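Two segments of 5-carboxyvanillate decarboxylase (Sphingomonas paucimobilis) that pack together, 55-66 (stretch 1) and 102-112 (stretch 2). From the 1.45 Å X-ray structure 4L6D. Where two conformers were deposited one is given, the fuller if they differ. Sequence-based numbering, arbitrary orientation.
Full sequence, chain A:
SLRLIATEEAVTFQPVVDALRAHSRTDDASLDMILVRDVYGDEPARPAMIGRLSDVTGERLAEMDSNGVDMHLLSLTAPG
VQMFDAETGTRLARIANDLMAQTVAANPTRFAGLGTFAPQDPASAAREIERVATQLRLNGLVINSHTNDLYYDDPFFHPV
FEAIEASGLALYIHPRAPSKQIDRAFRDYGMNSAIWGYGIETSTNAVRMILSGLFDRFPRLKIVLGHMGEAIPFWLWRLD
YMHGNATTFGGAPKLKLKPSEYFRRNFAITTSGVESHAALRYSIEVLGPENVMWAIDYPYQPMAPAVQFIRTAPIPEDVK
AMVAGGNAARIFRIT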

ATOM      1  N   ASP A  55      15.987 -14.675 -23.651  1.00  7.90           N
ATOM      2  CA  ASP A  55      17.423 -14.896 -23.559  1.00  7.75           C
ATOM      3  C   ASP A  55      17.870 -15.318 -22.160  1.00  8.08           C
ATOM      4  O   ASP A  55      17.539 -14.667 -21.163  1.00  9.01           O
ATOM      5  CB  ASP A  55      18.179 -13.631 -23.948  1.00  7.57           C
ATOM      6  CG  ASP A  55      19.623 -13.684 -23.526  1.00  9.85           C
ATOM      7  OD1 ASP A  55      20.342 -14.573 -24.030  1.00 14.47           O
ATOM      8  OD2 ASP A  55      20.021 -12.857 -22.683  1.00 11.98           O
ATOM      9  N   VAL A  56      18.639 -16.397 -22.092  1.00  9.16           N
ATOM     10  CA  VAL A  56      19.220 -16.821 -20.825  1.00 10.13           C
ATOM     11  C   VAL A  56      20.749 -16.822 -20.876  1.00 13.56           C
ATOM     12  O   VAL A  56      21.415 -16.267 -19.988  1.00 12.61           O
ATOM     13  CB  VAL A  56      18.701 -18.216 -20.424  1.00 10.22           C
ATOM     14  CG1 VAL A  56      19.422 -18.723 -19.191  1.00 11.94           C
ATOM     15  CG2 VAL A  56      17.207 -18.158 -20.156  1.00 10.96           C
ATOM     16  N   THR A  57      21.298 -17.422 -21.928  1.00 13.30           N
ATOM     17  CA  THR A  57      22.745 -17.643 -22.030  1.00 18.34           C
ATOM     18  C   THR A  57      23.511 -16.616 -22.876  1.00 15.03           C
ATOM     19  O   THR A  57      24.726 -16.743 -23.036  1.00 15.66           O
ATOM     20  CB  THR A  57      23.047 -19.054 -22.582  1.00 23.13           C
ATOM     21  OG1 THR A  57      22.467 -19.194 -23.884  1.00 22.84           O
ATOM     22  CG2 THR A  57      22.469 -20.119 -21.664  1.00 26.71           C
ATOM     23  N   GLY A  58      22.815 -15.615 -23.413  1.00 12.88           N
ATOM     24  CA  GLY A  58      23.440 -14.559 -24.197  1.00 11.82           C
ATOM     25  C   GLY A  58      23.667 -13.290 -23.385  1.00  9.78           C
ATOM     26  O   GLY A  58      24.520 -13.278 -22.494  1.00 11.45           O
ATOM     27  N   GLU A  59      22.911 -12.236 -23.690  1.00 10.43           N
ATOM     28  CA  GLU A  59      23.012 -10.963 -22.976  1.00 10.88           C
ATOM     29  C   GLU A  59      22.924 -11.155 -21.457  1.00  9.63           C
ATOM     30  O   GLU A  59      23.702 -10.564 -20.703  1.00  9.54           O
ATOM     31  CB  GLU A  59      21.925  -9.986 -23.451  1.00 14.02           C
ATOM     32  CG  GLU A  59      21.839  -8.668 -22.655  1.00 20.45           C
ATOM     33  CD  GLU A  59      20.607  -7.833 -23.009  1.00 28.44           C
ATOM     34  OE1 GLU A  59      19.895  -8.188 -23.976  1.00 34.98           O
ATOM     35  OE2 GLU A  59      20.342  -6.825 -22.313  1.00 28.70           O
ATOM     36  N   ARG A  60      21.991 -11.995 -21.013  1.00  7.42           N
ATOM     37  CA  ARG A  60      21.744 -12.148 -19.582  1.00  7.08           C
ATOM     38  C   ARG A  60      22.989 -12.669 -18.864  1.00  7.61           C
ATOM     39  O   ARG A  60      23.404 -12.122 -17.844  1.00  8.31           O
ATOM     40  CB  ARG A  60      20.547 -13.071 -19.329  1.00  6.66           C
ATOM     41  CG  ARG A  60      20.181 -13.228 -17.858  1.00  8.12           C
ATOM     42  CD  ARG A  60      19.197 -14.375 -17.649  1.00 10.45           C
ATOM     43  NE  ARG A  60      17.972 -14.223 -18.435  1.00  6.08           N
ATOM     44  CZ  ARG A  60      16.783 -13.890 -17.939  1.00  7.97           C
ATOM     45  NH1 ARG A  60      16.614 -13.670 -16.632  1.00  6.72           N
ATOM     46  NH2 ARG A  60      15.746 -13.790 -18.762  1.00  6.26           N
ATOM     47  N   LEU A  61      23.581 -13.731 -19.393  1.00  8.92           N
ATOM     48  CA  LEU A  61      24.774 -14.290 -18.766  1.00  7.50           C
ATOM     49  C   LEU A  61      25.968 -13.330 -18.878  1.00  9.45           C
ATOM     50  O   LEU A  61      26.764 -13.217 -17.943  1.00  9.83           O
ATOM     51  CB  LEU A  61      25.108 -15.645 -19.386  1.00 11.02           C
ATOM     52  CG  LEU A  61      26.134 -16.508 -18.662  1.00 12.24           C
ATOM     53  CD1 LEU A  61      25.730 -16.771 -17.214  1.00 14.69           C
ATOM     54  CD2 LEU A  61      26.291 -17.819 -19.422  1.00 11.62           C
ATOM     55  N   ALA A  62      26.092 -12.643 -20.011  1.00  8.44           N
ATOM     56  CA  ALA A  62      27.171 -11.670 -20.170  1.00  9.47           C
ATOM     57  C   ALA A  62      27.073 -10.577 -19.105  1.00 10.52           C
ATOM     58  O   ALA A  62      28.083 -10.163 -18.533  1.00  9.73           O
ATOM     59  CB  ALA A  62      27.157 -11.063 -21.579  1.00 12.88           C
ATOM     60  N   GLU A  63      25.854 -10.122 -18.845  1.00  8.40           N
ATOM     61  CA  GLU A  63      25.633  -9.086 -17.834  1.00  6.88           C
ATOM     62  C   GLU A  63      25.877  -9.627 -16.425  1.00  7.20           C
ATOM     63  O   GLU A  63      26.419  -8.929 -15.566  1.00  7.38           O
ATOM     64  CB  GLU A  63      24.217  -8.527 -17.936  1.00  8.72           C
ATOM     65  CG  GLU A  63      24.049  -7.570 -19.083  1.00 13.04           C
ATOM     66  CD  GLU A  63      24.567  -6.189 -18.741  1.00 23.37           C
ATOM     67  OE1 GLU A  63      24.013  -5.565 -17.809  1.00 28.09           O
ATOM     68  OE2 GLU A  63      25.532  -5.735 -19.389  1.00 33.27           O
ATOM     69  N   MET A  64      25.480 -10.871 -16.180  1.00  6.62           N
ATOM     70  CA  MET A  64      25.809 -11.499 -14.906  1.00  7.23           C
ATOM     71  C   MET A  64      27.316 -11.543 -14.711  1.00  6.71           C
ATOM     72  O   MET A  64      27.823 -11.206 -13.646  1.00  7.32           O
ATOM     73  CB  MET A  64      25.206 -12.902 -14.812  1.00  6.31           C
ATOM     74  CG  MET A  64      23.678 -12.894 -14.696  1.00  5.98           C
ATOM     75  SD  MET A  64      22.944 -14.504 -15.071  1.00  7.15           S
ATOM     76  CE  MET A  64      23.613 -15.493 -13.726  1.00  8.04           C
ATOM     77  N   ASP A  65      28.041 -11.924 -15.754  1.00  7.21           N
ATOM     78  CA  ASP A  65      29.486 -12.033 -15.647  1.00  8.25           C
ATOM     79  C   ASP A  65      30.155 -10.676 -15.408  1.00  8.48           C
ATOM     80  O   ASP A  65      31.050 -10.563 -14.565  1.00  9.91           O
ATOM     81  CB  ASP A  65      30.073 -12.727 -16.883  1.00  7.87           C
ATOM     82  CG  ASP A  65      29.760 -14.215 -16.918  1.00  9.74           C
ATOM     83  OD1 ASP A  65      29.455 -14.781 -15.852  1.00 10.58           O
ATOM     84  OD2 ASP A  65      29.827 -14.816 -18.007  1.00 13.26           O
ATOM     85  N   SER A  66      29.716  -9.649 -16.131  0.57  8.38           N
ATOM     86  CA  SER A  66      30.344  -8.336 -16.000  0.57  7.67           C
ATOM     87  C   SER A  66      30.061  -7.692 -14.645  0.57  7.98           C
ATOM     88  O   SER A  66      30.830  -6.854 -14.186  0.57  7.79           O
ATOM     89  CB  SER A  66      29.924  -7.401 -17.144  0.57  9.67           C
ATOM     90  OG  SER A  66      28.568  -7.016 -17.020  0.57 10.52           O
ATOM     91  N   GLN A 102      14.914 -27.785 -17.897  1.00  7.96           N
ATOM     92  CA  GLN A 102      15.957 -28.020 -18.883  1.00  8.88           C
ATOM     93  C   GLN A 102      16.910 -26.834 -18.986  1.00  7.78           C
ATOM     94  O   GLN A 102      18.116 -27.014 -19.174  1.00 10.11           O
ATOM     95  CB  GLN A 102      15.352 -28.359 -20.247  1.00  8.28           C
ATOM     96  CG  GLN A 102      14.690 -29.733 -20.247  1.00  8.58           C
ATOM     97  CD  GLN A 102      13.799 -29.998 -21.451  1.00 13.38           C
ATOM     98  OE1 GLN A 102      13.915 -29.347 -22.488  1.00 15.65           O
ATOM     99  NE2 GLN A 102      12.894 -30.955 -21.305  1.00 18.39           N
ATOM    100  N   THR A 103      16.371 -25.627 -18.850  1.00  7.43           N
ATOM    101  CA  THR A 103      17.205 -24.428 -18.823  1.00  8.78           C
ATOM    102  C   THR A 103      18.145 -24.443 -17.623  1.00 11.14           C
ATOM    103  O   THR A 103      19.346 -24.174 -17.741  1.00 10.86           O
ATOM    104  CB  THR A 103      16.332 -23.177 -18.782  1.00 10.29           C
ATOM    105  OG1 THR A 103      15.591 -23.103 -20.002  1.00 11.59           O
ATOM    106  CG2 THR A 103      17.187 -21.921 -18.629  1.00  9.46           C
ATOM    107  N   VAL A 104      17.590 -24.753 -16.462  1.00  6.90           N
ATOM    108  CA  VAL A 104      18.397 -24.851 -15.260  1.00  7.06           C
ATOM    109  C   VAL A 104      19.487 -25.911 -15.382  1.00  7.21           C
ATOM    110  O   VAL A 104      20.654 -25.665 -15.064  1.00  7.95           O
ATOM    111  CB  VAL A 104      17.501 -25.104 -14.034  1.00  7.39           C
ATOM    112  CG1 VAL A 104      18.335 -25.540 -12.831  1.00 10.46           C
ATOM    113  CG2 VAL A 104      16.709 -23.848 -13.716  1.00  9.10           C
ATOM    114  N   ALA A 105      19.115 -27.090 -15.864  1.00  7.51           N
ATOM    115  CA  ALA A 105      20.059 -28.195 -15.992  1.00  7.94           C
ATOM    116  C   ALA A 105      21.201 -27.909 -16.972  1.00  8.93           C
ATOM    117  O   ALA A 105      22.273 -28.509 -16.886  1.00 11.31           O
ATOM    118  CB  ALA A 105      19.317 -29.466 -16.397  1.00  8.65           C
ATOM    119  N   ALA A 106      20.973 -26.994 -17.911  1.00  8.14           N
ATOM    120  CA  ALA A 106      22.018 -26.612 -18.851  1.00 12.85           C
ATOM    121  C   ALA A 106      23.143 -25.796 -18.217  1.00 12.69           C
ATOM    122  O   ALA A 106      24.277 -25.831 -18.687  1.00 14.58           O
ATOM    123  CB  ALA A 106      21.425 -25.867 -20.036  1.00 15.96           C
ATOM    124  N   ASN A 107      22.827 -25.049 -17.164  1.00  9.30           N
ATOM    125  CA  ASN A 107      23.822 -24.219 -16.479  1.00 10.64           C
ATOM    126  C   ASN A 107      23.476 -24.108 -15.009  1.00  8.89           C
ATOM    127  O   ASN A 107      23.148 -23.017 -14.527  1.00  8.12           O
ATOM    128  CB  ASN A 107      23.878 -22.796 -17.065  1.00 14.05           C
ATOM    129  CG  ASN A 107      24.554 -22.743 -18.419  1.00 19.69           C
ATOM    130  OD1 ASN A 107      25.785 -22.792 -18.523  1.00 22.78           O
ATOM    131  ND2 ASN A 107      23.752 -22.624 -19.470  1.00 18.88           N
ATOM    132  N   PRO A 108      23.562 -25.228 -14.279  1.00  7.57           N
ATOM    133  CA  PRO A 108      22.992 -25.279 -12.929  1.00  7.37           C
ATOM    134  C   PRO A 108      23.779 -24.503 -11.878  1.00  7.99           C
ATOM    135  O   PRO A 108      23.257 -24.320 -10.778  1.00  9.66           O
ATOM    136  CB  PRO A 108      23.006 -26.779 -12.604  1.00  7.59           C
ATOM    137  CG  PRO A 108      24.115 -27.336 -13.434  1.00  9.12           C
ATOM    138  CD  PRO A 108      24.068 -26.545 -14.718  1.00  9.86           C
ATOM    139  N   THR A 109      24.998 -24.062 -12.187  1.00  7.34           N
ATOM    140  CA  THR A 109      25.715 -23.210 -11.244  1.00  7.21           C
ATOM    141  C   THR A 109      25.348 -21.737 -11.425  1.00  8.24           C
ATOM    142  O   THR A 109      25.663 -20.910 -10.562  1.00  9.27           O
ATOM    143  CB  THR A 109      27.242 -23.358 -11.339  1.00  9.53           C
ATOM    144  OG1 THR A 109      27.696 -22.811 -12.580  1.00 11.35           O
ATOM    145  CG2 THR A 109      27.659 -24.820 -11.213  1.00 13.60           C
ATOM    146  N   ARG A 110      24.679 -21.418 -12.536  1.00  8.16           N
ATOM    147  CA  ARG A 110      24.301 -20.030 -12.825  1.00  6.55           C
ATOM    148  C   ARG A 110      22.800 -19.782 -12.767  1.00  6.29           C
ATOM    149  O   ARG A 110      22.366 -18.648 -12.584  1.00  6.00           O
ATOM    150  CB  ARG A 110      24.826 -19.580 -14.190  1.00  6.79           C
ATOM    151  CG  ARG A 110      26.331 -19.828 -14.405  1.00  7.20           C
ATOM    152  CD  ARG A 110      27.231 -19.198 -13.320  1.00  7.42           C
ATOM    153  NE  ARG A 110      27.128 -17.736 -13.205  1.00  9.63           N
ATOM    154  CZ  ARG A 110      27.761 -16.875 -13.994  1.00  9.47           C
ATOM    155  NH1 ARG A 110      28.526 -17.314 -14.978  1.00  8.16           N
ATOM    156  NH2 ARG A 110      27.615 -15.566 -13.819  1.00  9.04           N
ATOM    157  N   PHE A 111      22.003 -20.831 -12.922  1.00  7.83           N
ATOM    158  CA  PHE A 111      20.562 -20.640 -12.927  1.00  5.99           C
ATOM    159  C   PHE A 111      19.857 -21.619 -12.024  1.00  5.92           C
ATOM    160  O   PHE A 111      20.175 -22.806 -12.021  1.00  7.18           O
ATOM    161  CB  PHE A 111      20.014 -20.708 -14.358  1.00  6.13           C
ATOM    162  CG  PHE A 111      20.576 -19.636 -15.245  1.00  6.32           C
ATOM    163  CD1 PHE A 111      20.153 -18.323 -15.098  1.00  7.80           C
ATOM    164  CD2 PHE A 111      21.569 -19.918 -16.166  1.00 12.01           C
ATOM    165  CE1 PHE A 111      20.690 -17.318 -15.880  1.00  9.64           C
ATOM    166  CE2 PHE A 111      22.109 -18.918 -16.948  1.00 12.98           C
ATOM    167  CZ  PHE A 111      21.672 -17.615 -16.801  1.00 10.76           C
ATOM    168  N   ALA A 112      18.916 -21.094 -11.250  1.00  5.96           N
ATOM    169  CA  ALA A 112      17.958 -21.908 -10.515  1.00  7.19           C
ATOM    170  C   ALA A 112      16.588 -21.548 -11.090  1.00  6.80           C
ATOM    171  O   ALA A 112      16.479 -20.602 -11.869  1.00  6.98           O
ATOM    172  CB  ALA A 112      18.037 -21.622  -9.012  1.00  7.89           C
TER

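The main bump in this contact is the phenyl ring of F111, and the hollow that takes it belongs to stretch 1. F111 sits where stretch 2 enters a strand, its CA-to-CB bond aimed toward the other stretch and chi1 in the m well. Four side chains of stretch 1 gather round the ring. V56 lies over one face: its CG1 is 3.6 Å from the ring centroid and only 18° off the ring normal, a CH-pi contact, and V56 CG1 comes within 3.5 Å of F111 CZ. The other three approach obliquely. M64 SD stands 3.7 Å from F111 CE1 and 4.6 Å from the centroid, a sulfur-aromatic contact; R60 CD is also 3.7 Å from F111 CE1; and L61 CD1 reaches to 4.2 Å from F111 CZ, the loosest of the set. A flat, rigid group is thus held by branched, flexible and aliphatic surfaces, each meeting it at its own angle.

R60 presents CD to the ring while its guanidinium bonds within its own stretch and to partners elsewhere in the structure. R60 NE and NH2 both donate to D55 O, at 2.8 Å and 3.1 Å, so the guanidinium folds back on its own stretch. D55 makes no contact with stretch 2, yet it organises the turn before the helix: D55 OD1 accepts from G58 N at 2.8 Å and D55 OD2 from R60 N at 2.7 Å. The absence of a side chain at G58, the N-cap position, matters here, since an ideal CB would fall 2.7 Å from D55 OD1.

V56 is a bump with two neighbours. The same CG1 that covers F111 also meets T103 CG2 at 3.9 Å, joining the helical start of stretch 2 to its strand end. Beside it the fit grows shallow: T57 CG2 lies 3.6 Å from N107 ND2, a contact without a hydrogen bond. N107 also acts through its backbone, where N107 O accepts from R110 N at 3.0 Å and from F111 N at 2.9 Å, tying down the turn that delivers the two residues with the most covered area.

The second projection is R110, which loses slightly more surface than F111. With chi1, chi2 and chi3 all in the m well, its side chain bends toward the helix of stretch 1 and ends against L61, M64 and D65. L61 CD1 lies over one face of the guanidinium, 3.6 Å from R110 NH1, while M64 CB comes obliquely to 3.7 Å from R110 NH2. At the edge, near the guanidinium plane, D65 OD1 accepts from R110 NH1 at 2.8 Å and from R110 NH2 at 2.9 Å, a salt bridge in which one oxygen takes both nitrogens. Here polar geometry is satisfied in the plane and apolar packing is placed over the face. L61 and M64 serve both projections, since each touches the F111 ring and the R110 guanidinium; M64 CE also comes to 3.6 Å from the backbone R110 O. The rule to read is economy, with neighbouring projections sharing the walls of their pockets.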